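Local coordinates for esterase (Capnocytophaga ochracea, PDB 4W9R), which is of unknown function but probably belongs to the alpha/beta-hydrolase esterases and may hydrolyse esters, at residues Y35-V40 / I67-Y72. Residues are numbered along the deposited sequence; the frame is centred on the assembly and turned at random.
Sequences YPLIVV and IVVGVY
Strands 35-40 and 67-71 run parallel, with L37-V40 paired with I67-G70, their axes 4.5 Å apart and turned 17° from each other, joined by a ladder of five backbone hydrogen bonds. I38 bonds to the residues on either side of its partner V68, its N donating to I67 O (3.0 Å) and its O taking a bond from V69 N (2.9 Å); V40 N then reaches V69 O. P36 O opens the ladder by taking a bond from I67 N, and V40 O closes it on V71 N.

L37, V39, I67 and V69 project from one face of the sheet. With CG of L37 anti to the backbone N (chi1 173°) and chi2 near 60°, its CD1 methyl is carried towards V69, lying 3.7 Å from V69 CG2 and 4.3 Å from I67 CG2. I107 of helix 91-110 packs on both L37 and V69. The two strands and helix 43-59 between them make a beta-alpha-beta crossover in the mixed central sheet, as expected of an alpha/beta-hydrolase fold, with strand 116-122 flanking 35-40 on its other edge.

On the reverse face, I38, V68 and V40 point toward the side where helix 43-59 runs. V40 CG2 meets V68 CG1 at 4.0 Å, and this helix lays L46 against V40 and both M47 and V50 against V68. Where the strands begin, Y35 sets CB 3.9 Å from I67 CG1, and its ring passes obliquely by I67 CD1, while the hydroxyl leads away to hydrogen bonds with Q33 NE2 and T30 O.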
loop_
_atom_site.group_PDB
_atom_site.type_symbol
_atom_site.label_atom_id
_atom_site.label_comp_id
_atom_site.label_asym_id
_atom_site.label_seq_id
_atom_site.Cartn_x
_atom_site.Cartn_y
_atom_site.Cartn_z
ATOM N N TYR B 35 15.939 -14.867 8.445
ATOM C CA TYR B 35 14.872 -13.996 7.969
ATOM C C TYR B 35 13.523 -14.414 8.536
ATOM O O TYR B 35 13.231 -15.603 8.645
ATOM C CB TYR B 35 14.801 -14.015 6.439
ATOM C CG TYR B 35 16.121 -13.787 5.737
ATOM C CD1 TYR B 35 16.553 -12.505 5.430
ATOM C CD2 TYR B 35 16.925 -14.857 5.366
ATOM C CE1 TYR B 35 17.755 -12.292 4.783
ATOM C CE2 TYR B 35 18.128 -14.654 4.717
ATOM C CZ TYR B 35 18.539 -13.369 4.428
ATOM O OH TYR B 35 19.736 -13.158 3.783
ATOM N N PRO B 36 12.684 -13.428 8.885
ATOM C CA PRO B 36 11.303 -13.718 9.277
ATOM C C PRO B 36 10.492 -14.162 8.067
ATOM O O PRO B 36 10.738 -13.678 6.963
ATOM C CB PRO B 36 10.796 -12.379 9.824
ATOM C CG PRO B 36 12.030 -11.592 10.137
ATOM C CD PRO B 36 13.038 -12.019 9.117
ATOM N N LEU B 37 9.546 -15.072 8.272
ATOM C CA LEU B 37 8.744 -15.601 7.174
ATOM C C LEU B 37 7.336 -15.021 7.168
ATOM O O LEU B 37 6.669 -14.975 8.201
ATOM C CB LEU B 37 8.675 -17.127 7.254
ATOM C CG LEU B 37 7.736 -17.830 6.272
ATOM C CD1 LEU B 37 8.138 -17.540 4.836
ATOM C CD2 LEU B 37 7.717 -19.329 6.533
ATOM N N ILE B 38 6.890 -14.575 5.998
ATOM C CA ILE B 38 5.513 -14.124 5.827
ATOM C C ILE B 38 4.813 -14.950 4.754
ATOM O O ILE B 38 5.232 -14.962 3.597
ATOM C CB ILE B 38 5.436 -12.635 5.450
ATOM C CG1 ILE B 38 5.980 -11.770 6.586
ATOM C CG2 ILE B 38 4.003 -12.243 5.132
ATOM C CD1 ILE B 38 5.902 -10.286 6.308
ATOM N N VAL B 39 3.750 -15.644 5.147
ATOM C CA VAL B 39 2.988 -16.476 4.222
ATOM C C VAL B 39 1.729 -15.753 3.745
ATOM O O VAL B 39 0.980 -15.203 4.551
ATOM C CB VAL B 39 2.598 -17.820 4.871
ATOM C CG1 VAL B 39 1.772 -18.661 3.914
ATOM C CG2 VAL B 39 3.845 -18.577 5.310
ATOM N N VAL B 40 1.507 -15.751 2.432
ATOM C CA VAL B 40 0.332 -15.108 1.850
ATOM C C VAL B 40 -0.562 -16.122 1.134
ATOM O O VAL B 40 -0.162 -16.709 0.129
ATOM C CB VAL B 40 0.733 -14.003 0.860
ATOM C CG1 VAL B 40 -0.504 -13.314 0.308
ATOM C CG2 VAL B 40 1.652 -13.001 1.533
ATOM N N ILE B 67 11.554 -13.105 4.096
ATOM C CA ILE B 67 11.200 -14.014 3.017
ATOM C C ILE B 67 9.684 -14.149 2.957
ATOM O O ILE B 67 9.039 -14.442 3.963
ATOM C CB ILE B 67 11.851 -15.398 3.197
ATOM C CG1 ILE B 67 13.370 -15.289 3.050
ATOM C CG2 ILE B 67 11.299 -16.388 2.186
ATOM C CD1 ILE B 67 14.089 -16.615 3.112
ATOM N N VAL B 68 9.117 -13.916 1.778
ATOM C CA VAL B 68 7.674 -13.982 1.602
ATOM C C VAL B 68 7.287 -15.151 0.703
ATOM O O VAL B 68 7.803 -15.292 -0.405
ATOM C CB VAL B 68 7.118 -12.673 1.005
ATOM C CG1 VAL B 68 5.597 -12.705 0.974
ATOM C CG2 VAL B 68 7.610 -11.478 1.803
ATOM N N VAL B 69 6.382 -15.992 1.190
ATOM C CA VAL B 69 5.912 -17.135 0.420
ATOM C C VAL B 69 4.411 -17.041 0.175
ATOM O O VAL B 69 3.617 -17.119 1.111
ATOM C CB VAL B 69 6.226 -18.463 1.132
ATOM C CG1 VAL B 69 5.635 -19.633 0.359
ATOM C CG2 VAL B 69 7.726 -18.630 1.300
ATOM N N GLY B 70 4.025 -16.851 -1.082
ATOM C CA GLY B 70 2.618 -16.800 -1.428
ATOM C C GLY B 70 2.030 -18.122 -1.887
ATOM O O GLY B 70 2.730 -18.971 -2.437
ATOM N N VAL B 71 0.725 -18.274 -1.689
ATOM C CA VAL B 71 -0.012 -19.429 -2.189
ATOM C C VAL B 71 -1.013 -18.943 -3.229
ATOM O O VAL B 71 -1.943 -18.207 -2.905
ATOM C CB VAL B 71 -0.748 -20.182 -1.064
ATOM C CG1 VAL B 71 -1.512 -21.370 -1.629
ATOM C CG2 VAL B 71 0.233 -20.634 0.003
ATOM N N TYR B 72 -0.819 -19.346 -4.479
ATOM C CA TYR B 72 -1.591 -18.778 -5.577
ATOM C C TYR B 72 -2.899 -19.511 -5.848
ATOM O O TYR B 72 -2.916 -20.722 -6.072
ATOM C CB TYR B 72 -0.746 -18.743 -6.852
ATOM C CG TYR B 72 0.325 -17.677 -6.833
ATOM C CD1 TYR B 72 1.592 -17.947 -6.332
ATOM C CD2 TYR B 72 0.066 -16.399 -7.308
ATOM C CE1 TYR B 72 2.572 -16.973 -6.310
ATOM C CE2 TYR B 72 1.040 -15.420 -7.290
ATOM C CZ TYR B 72 2.290 -15.711 -6.790
ATOM O OH TYR B 72 3.262 -14.737 -6.771
#